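Local coordinates for protein putative diguanylate cyclase (GGDEF) with PAS/PAC domain (Rhodopseudomonas palustris, PDB 3LIF) that probably makes cyclic di-GMP from two molecules of GTP through its GGDEF domain, this piece being its extracellular PDC-fold sensor domain, at residues D40-V43 and S44-W48; P54-N57 and E58-A62. All coordinates share one frame; numbering follows the deposited sequence.

In the fold
The chain has two successive five-stranded antiparallel sheets, each with strand order 2-1-5-4-3, carried along one long helix, 5-47, as expected of a double PDC (Cache) sensor. Contact 1 (40-48) takes in the end of that helix and the first residue beyond it, and contact 2 (54-62) is the beginning of helix 55-66, reached after a loop of seven residues, 48-54. Their centres are about 14 Å apart, and both pack against the first of the two sheets. They meet through apolar side chains: the rings of Phe45 and Phe56 lie nearly parallel, Met46 SE is 3.9 Å from Phe56 CE2, and Ile42 CD1 is 4.3 Å from Leu60 CD2. Both local contacts thus supply one shared hydrophobic seam.

Contact 1 of 2, residues D40-V43 and S44-W48; sequences DDIV and SFMKW
The amide of Phe45 gives its hydrogen to the carbonyl of Asp41, with Phe45 N 2.9 Å from Asp41 O and an almost straight N-H...O angle of 173°. Two residues on, Lys47 N makes the same i to i-4 bond to Val43 O at 3.0 Å. Between them the bond from Met46 N to Ile42 O is weak, 3.2 Å long and bent to 120°. These amides and carbonyls are thus paired with one another along the helix axis, each donor reaching back one turn to its acceptor. This is the last part of the long helix 5-47 of the PDC fold, and Trp48 is the first residue to leave helical backbone angles, although its own amide still reaches back to the carbonyl of Ser44.

The one apolar side-chain contact here is between Ile42 and Met46, a selenomethionine. One turn apart, they lie side by side and point the same way, with Ile42 CG2 4.1 Å from Met46 CG. Met46 CG stands anti to its own carbonyl carbon (chi1 -63°), which brings it alongside the preceding turn, 3.6 Å from Ile42 O. A branched and a flexible apolar chain suit this buried side: Ile42 packs on Val73, Ile75 and Val145 of the sheet, and Met46 on Leu134 and Phe142. Val43 joins Met46 on Leu134.

Phe45 touches the earlier turn through CB, 3.8 Å from Asp41 O, while its ring leads away to Pro52. The charged residues suit the more open sides. Asp40 and Lys47 have long, weak ion pairs with Arg132 and Glu135, and the methylene CB of Lys47 rests 3.7 Å from Val43 O.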
ATOM      1  N   ASP A  40      -5.157  14.490   5.022  1.00 40.89           N
ATOM      2  CA  ASP A  40      -5.609  15.339   6.119  1.00 41.38           C
ATOM      3  C   ASP A  40      -5.561  16.871   5.830  1.00 41.40           C
ATOM      4  O   ASP A  40      -6.515  17.605   6.060  1.00 40.42           O
ATOM      5  CB  ASP A  40      -4.948  14.923   7.414  1.00 40.93           C
ATOM      6  CG  ASP A  40      -5.901  14.948   8.500  1.00 43.86           C
ATOM      7  OD1 ASP A  40      -6.877  15.699   8.254  1.00 47.32           O
ATOM      8  OD2 ASP A  40      -5.747  14.240   9.533  1.00 42.75           O
ATOM      9  N   ASP A  41      -4.480  17.359   5.242  1.00 42.20           N
ATOM     10  CA  ASP A  41      -4.512  18.761   4.820  1.00 42.50           C
ATOM     11  C   ASP A  41      -5.819  18.911   4.027  1.00 43.46           C
ATOM     12  O   ASP A  41      -6.505  19.924   4.131  1.00 45.04           O
ATOM     13  CB  ASP A  41      -3.313  19.167   3.931  0.50 41.78           C
ATOM     14  CG  ASP A  41      -2.048  19.485   4.731  0.50 40.74           C
ATOM     15  OD1 ASP A  41      -2.131  19.506   5.985  0.50 37.35           O
ATOM     16  OD2 ASP A  41      -0.979  19.703   4.096  0.50 38.64           O
ATOM     17  N   ILE A  42      -6.185  17.908   3.231  1.00 42.78           N
ATOM     18  CA  ILE A  42      -7.312  18.121   2.350  1.00 41.27           C
ATOM     19  C   ILE A  42      -8.625  18.022   3.129  1.00 41.31           C
ATOM     20  O   ILE A  42      -9.509  18.825   2.916  1.00 40.80           O
ATOM     21  CB  ILE A  42      -7.287  17.178   1.160  1.00 41.57           C
ATOM     22  CG1 ILE A  42      -6.039  17.448   0.316  1.00 40.04           C
ATOM     23  CG2 ILE A  42      -8.590  17.285   0.340  1.00 38.12           C
ATOM     24  CD1 ILE A  42      -5.745  16.329  -0.630  1.00 36.86           C
ATOM     25  N   VAL A  43      -8.750  17.082   4.049  1.00 40.57           N
ATOM     26  CA  VAL A  43      -9.951  17.081   4.803  1.00 41.12           C
ATOM     27  C   VAL A  43     -10.195  18.497   5.247  1.00 43.17           C
ATOM     28  O   VAL A  43     -11.319  18.991   5.150  1.00 44.59           O
ATOM     29  CB  VAL A  43      -9.936  16.138   5.996  1.00 40.40           C
ATOM     30  CG1 VAL A  43     -10.988  16.520   7.021  1.00 37.79           C
ATOM     31  CG2 VAL A  43     -10.216  14.764   5.520  1.00 41.03           C
ATOM     32  N   SER A  44      -9.139  19.183   5.680  1.00 45.16           N
ATOM     33  CA  SER A  44      -9.289  20.529   6.296  1.00 45.23           C
ATOM     34  C   SER A  44      -9.610  21.593   5.290  1.00 45.60           C
ATOM     35  O   SER A  44     -10.555  22.334   5.460  1.00 45.46           O
ATOM     36  CB  SER A  44      -8.089  20.922   7.154  1.00 44.63           C
ATOM     37  OG  SER A  44      -8.165  20.197   8.375  1.00 43.60           O
ATOM     38  N   PHE A  45      -8.839  21.689   4.236  1.00 46.42           N
ATOM     39  CA  PHE A  45      -9.241  22.624   3.221  1.00 48.87           C
ATOM     40  C   PHE A  45     -10.784  22.489   2.951  1.00 50.19           C
ATOM     41  O   PHE A  45     -11.566  23.320   3.443  1.00 51.07           O
ATOM     42  CB  PHE A  45      -8.447  22.382   1.989  1.00 48.67           C
ATOM     43  CG  PHE A  45      -8.525  23.464   1.034  1.00 51.72           C
ATOM     44  CD1 PHE A  45      -7.849  24.638   1.264  1.00 56.28           C
ATOM     45  CD2 PHE A  45      -9.268  23.320  -0.125  1.00 56.71           C
ATOM     46  CE1 PHE A  45      -7.889  25.689   0.323  1.00 58.70           C
ATOM     47  CE2 PHE A  45      -9.337  24.354  -1.085  1.00 59.29           C
ATOM     48  CZ  PHE A  45      -8.642  25.551  -0.860  1.00 59.08           C
HETATM   49  N   MSE A  46     -11.225  21.451   2.213  1.00 50.35           N
HETATM   50  CA  MSE A  46     -12.660  21.119   2.083  1.00 49.57           C
HETATM   51  C   MSE A  46     -13.534  21.632   3.259  1.00 49.85           C
HETATM   52  O   MSE A  46     -14.505  22.344   2.995  1.00 49.43           O
HETATM   53  CB  MSE A  46     -12.907  19.619   1.926  1.00 49.40           C
HETATM   54  CG  MSE A  46     -12.358  18.952   0.719  1.00 48.04           C
HETATM   55 SE   MSE A  46     -12.253  20.056  -0.810  1.00 54.04          SE
HETATM   56  CE  MSE A  46     -14.145  20.067  -1.307  1.00 50.56           C
ATOM     57  N   LYS A  47     -13.207  21.280   4.517  1.00 49.58           N
ATOM     58  CA  LYS A  47     -13.989  21.744   5.685  1.00 50.45           C
ATOM     59  C   LYS A  47     -14.271  23.247   5.637  1.00 52.07           C
ATOM     60  O   LYS A  47     -15.447  23.675   5.598  1.00 53.70           O
ATOM     61  CB  LYS A  47     -13.361  21.402   7.024  1.00 49.65           C
ATOM     62  CG  LYS A  47     -14.385  21.395   8.134  1.00 51.08           C
ATOM     63  CD  LYS A  47     -13.874  21.008   9.569  1.00 54.25           C
ATOM     64  CE  LYS A  47     -13.440  19.534   9.768  1.00 57.67           C
ATOM     65  NZ  LYS A  47     -14.550  18.482   9.775  1.00 61.64           N
ATOM     66  N   TRP A  48     -13.254  24.097   5.566  1.00 52.60           N
ATOM     67  CA  TRP A  48     -13.677  25.439   5.271  1.00 53.01           C
ATOM     68  C   TRP A  48     -13.487  25.964   3.861  1.00 52.78           C
ATOM     69  O   TRP A  48     -13.216  27.130   3.637  1.00 52.89           O
ATOM     70  CB  TRP A  48     -13.391  26.431   6.395  1.00 54.64           C
ATOM     71  CG  TRP A  48     -12.050  26.445   6.937  0.50 54.52           C
ATOM     72  CD1 TRP A  48     -11.555  25.635   7.888  0.50 54.11           C
ATOM     73  CD2 TRP A  48     -11.031  27.390   6.613  0.50 57.03           C
ATOM     74  NE1 TRP A  48     -10.261  25.992   8.167  0.50 57.84           N
ATOM     75  CE2 TRP A  48      -9.918  27.076   7.400  0.50 58.41           C
ATOM     76  CE3 TRP A  48     -10.951  28.472   5.715  0.50 57.78           C
ATOM     77  CZ2 TRP A  48      -8.723  27.795   7.318  0.50 58.97           C
ATOM     78  CZ3 TRP A  48      -9.781  29.191   5.641  0.50 57.53           C
ATOM     79  CH2 TRP A  48      -8.679  28.847   6.432  0.50 58.92           C
TER

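Contact 2 of 2, residues P54-N57 and E58-A62; sequences PVFN and ERLRA
Phe56 and Leu60 are joined by both backbone and side chain: Leu60 N bonds to Phe56 O at 2.8 Å and nearly straight, and Leu60 CD2 lies over one face of the ring, 4.0 Å from Phe56 CZ. Val55 O takes two donors, Arg59 N at 3.2 Å, in the carbonyl plane on a lone pair, and Glu58 N in a weak bond bent to 124°. Arg61 N serves Asn57 O at 2.9 Å. These bonds build the first turns of helix 55-66, which runs beside strand 82-85 of the first PDC sheet, and the polar ends of Asn57 and Arg61 tie it there: Asn57 OD1 accepts from Ala85 N, and Arg61 NH2 donates to Ser86 O.

With CG anti to the backbone N (chi1 -161°), the Phe56 ring reaches along the helix to Arg59, which crosses it obliquely, NE 3.9 Å from Phe56 CE1 and the guanidinium and ring planes 18° apart. Tyr84 meets the same ring edge-to-face. Were the ring replaced by an alanine, Leu60 would probably lose the face its CD2 lies over, and the Arg59 chain a surface to rest on.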
ATOM      1  N   PRO A  54     -12.194  25.947 -10.014  1.00 56.95           N
ATOM      2  CA  PRO A  54     -11.369  25.092 -10.897  1.00 56.88           C
ATOM      3  C   PRO A  54      -9.880  25.277 -10.697  1.00 56.94           C
ATOM      4  O   PRO A  54      -9.087  24.583 -11.345  1.00 57.55           O
ATOM      5  CB  PRO A  54     -11.746  25.572 -12.292  1.00 56.32           C
ATOM      6  CG  PRO A  54     -13.213  25.914 -12.139  1.00 56.86           C
ATOM      7  CD  PRO A  54     -13.354  26.508 -10.747  1.00 57.20           C
ATOM      8  N   VAL A  55      -9.484  26.200  -9.826  1.00 56.22           N
ATOM      9  CA  VAL A  55      -8.054  26.380  -9.589  1.00 55.88           C
ATOM     10  C   VAL A  55      -7.464  25.213  -8.771  1.00 54.56           C
ATOM     11  O   VAL A  55      -6.355  24.723  -9.064  1.00 54.34           O
ATOM     12  CB  VAL A  55      -7.705  27.753  -8.914  1.00 56.69           C
ATOM     13  CG1 VAL A  55      -7.825  27.680  -7.326  1.00 55.88           C
ATOM     14  CG2 VAL A  55      -6.288  28.172  -9.363  1.00 57.15           C
ATOM     15  N   PHE A  56      -8.215  24.830  -7.737  1.00 52.40           N
ATOM     16  CA  PHE A  56      -8.002  23.641  -6.933  1.00 50.73           C
ATOM     17  C   PHE A  56      -7.567  22.386  -7.720  1.00 50.06           C
ATOM     18  O   PHE A  56      -6.723  21.618  -7.274  1.00 50.06           O
ATOM     19  CB  PHE A  56      -9.297  23.358  -6.182  1.00 50.49           C
ATOM     20  CG  PHE A  56      -9.129  22.467  -5.010  1.00 49.32           C
ATOM     21  CD1 PHE A  56      -8.202  22.771  -4.030  1.00 46.93           C
ATOM     22  CD2 PHE A  56      -9.887  21.308  -4.889  1.00 49.44           C
ATOM     23  CE1 PHE A  56      -8.024  21.948  -2.925  1.00 48.34           C
ATOM     24  CE2 PHE A  56      -9.710  20.447  -3.776  1.00 51.10           C
ATOM     25  CZ  PHE A  56      -8.781  20.782  -2.772  1.00 48.64           C
ATOM     26  N   ASN A  57      -8.116  22.166  -8.896  1.00 48.80           N
ATOM     27  CA  ASN A  57      -7.595  21.081  -9.684  1.00 48.10           C
ATOM     28  C   ASN A  57      -6.090  21.189  -9.909  1.00 49.25           C
ATOM     29  O   ASN A  57      -5.374  20.185  -9.846  1.00 50.84           O
ATOM     30  CB  ASN A  57      -8.347  20.949 -10.985  1.00 46.89           C
ATOM     31  CG  ASN A  57      -9.786  20.547 -10.771  1.00 44.35           C
ATOM     32  OD1 ASN A  57     -10.122  19.873  -9.792  1.00 42.32           O
ATOM     33  ND2 ASN A  57     -10.645  20.948 -11.683  1.00 41.83           N
ATOM     34  N   GLU A  58      -5.593  22.398 -10.171  1.00 49.73           N
ATOM     35  CA  GLU A  58      -4.143  22.640 -10.279  1.00 49.10           C
ATOM     36  C   GLU A  58      -3.465  22.380  -8.955  1.00 47.21           C
ATOM     37  O   GLU A  58      -2.420  21.787  -8.925  1.00 46.11           O
ATOM     38  CB  GLU A  58      -3.863  24.085 -10.696  1.00 50.12           C
ATOM     39  CG  GLU A  58      -4.114  24.361 -12.175  1.00 55.95           C
ATOM     40  CD  GLU A  58      -3.443  23.312 -13.082  1.00 63.72           C
ATOM     41  OE1 GLU A  58      -2.178  23.295 -13.161  1.00 63.66           O
ATOM     42  OE2 GLU A  58      -4.195  22.493 -13.699  1.00 67.20           O
ATOM     43  N   ARG A  59      -4.063  22.847  -7.867  1.00 45.58           N
ATOM     44  CA  ARG A  59      -3.483  22.636  -6.561  1.00 45.11           C
ATOM     45  C   ARG A  59      -3.285  21.120  -6.392  1.00 45.58           C
ATOM     46  O   ARG A  59      -2.155  20.678  -6.050  1.00 46.40           O
ATOM     47  CB  ARG A  59      -4.340  23.241  -5.427  1.00 44.90           C
ATOM     48  CG  ARG A  59      -3.582  23.937  -4.250  0.50 43.48           C
ATOM     49  CD  ARG A  59      -4.373  23.969  -2.862  0.50 42.16           C
ATOM     50  NE  ARG A  59      -4.299  22.693  -2.089  0.50 38.48           N
ATOM     51  CZ  ARG A  59      -3.672  22.500  -0.923  0.50 32.32           C
ATOM     52  NH1 ARG A  59      -3.049  23.477  -0.301  0.50 27.66           N
ATOM     53  NH2 ARG A  59      -3.690  21.305  -0.382  0.50 29.90           N
ATOM     54  N   LEU A  60      -4.341  20.326  -6.657  1.00 44.40           N
ATOM     55  CA  LEU A  60      -4.263  18.857  -6.579  1.00 42.91           C
ATOM     56  C   LEU A  60      -3.205  18.285  -7.500  1.00 43.58           C
ATOM     57  O   LEU A  60      -2.499  17.358  -7.147  1.00 43.15           O
ATOM     58  CB  LEU A  60      -5.595  18.202  -6.909  1.00 41.63           C
ATOM     59  CG  LEU A  60      -6.664  18.472  -5.856  1.00 39.16           C
ATOM     60  CD1 LEU A  60      -7.837  17.634  -6.146  1.00 38.37           C
ATOM     61  CD2 LEU A  60      -6.217  18.183  -4.479  1.00 33.25           C
ATOM     62  N   ARG A  61      -3.093  18.824  -8.691  1.00 44.43           N
ATOM     63  CA  ARG A  61      -2.098  18.305  -9.582  1.00 46.66           C
ATOM     64  C   ARG A  61      -0.694  18.635  -9.062  1.00 46.56           C
ATOM     65  O   ARG A  61       0.283  17.932  -9.348  1.00 47.18           O
ATOM     66  CB  ARG A  61      -2.319  18.864 -10.977  1.00 47.43           C
ATOM     67  CG  ARG A  61      -1.051  19.386 -11.685  1.00 54.00           C
ATOM     68  CD  ARG A  61      -1.266  19.197 -13.170  1.00 64.47           C
ATOM     69  NE  ARG A  61      -2.032  17.949 -13.289  1.00 72.03           N
ATOM     70  CZ  ARG A  61      -2.208  17.241 -14.406  1.00 75.83           C
ATOM     71  NH1 ARG A  61      -1.675  17.658 -15.559  1.00 78.15           N
ATOM     72  NH2 ARG A  61      -2.915  16.105 -14.361  1.00 76.68           N
ATOM     73  N   ALA A  62      -0.590  19.708  -8.294  1.00 46.24           N
ATOM     74  CA  ALA A  62       0.711  20.145  -7.808  1.00 45.90           C
ATOM     75  C   ALA A  62       1.093  19.173  -6.717  1.00 45.24           C
ATOM     76  O   ALA A  62       2.169  18.578  -6.725  1.00 45.12           O
ATOM     77  CB  ALA A  62       0.636  21.584  -7.242  1.00 45.35           C
TER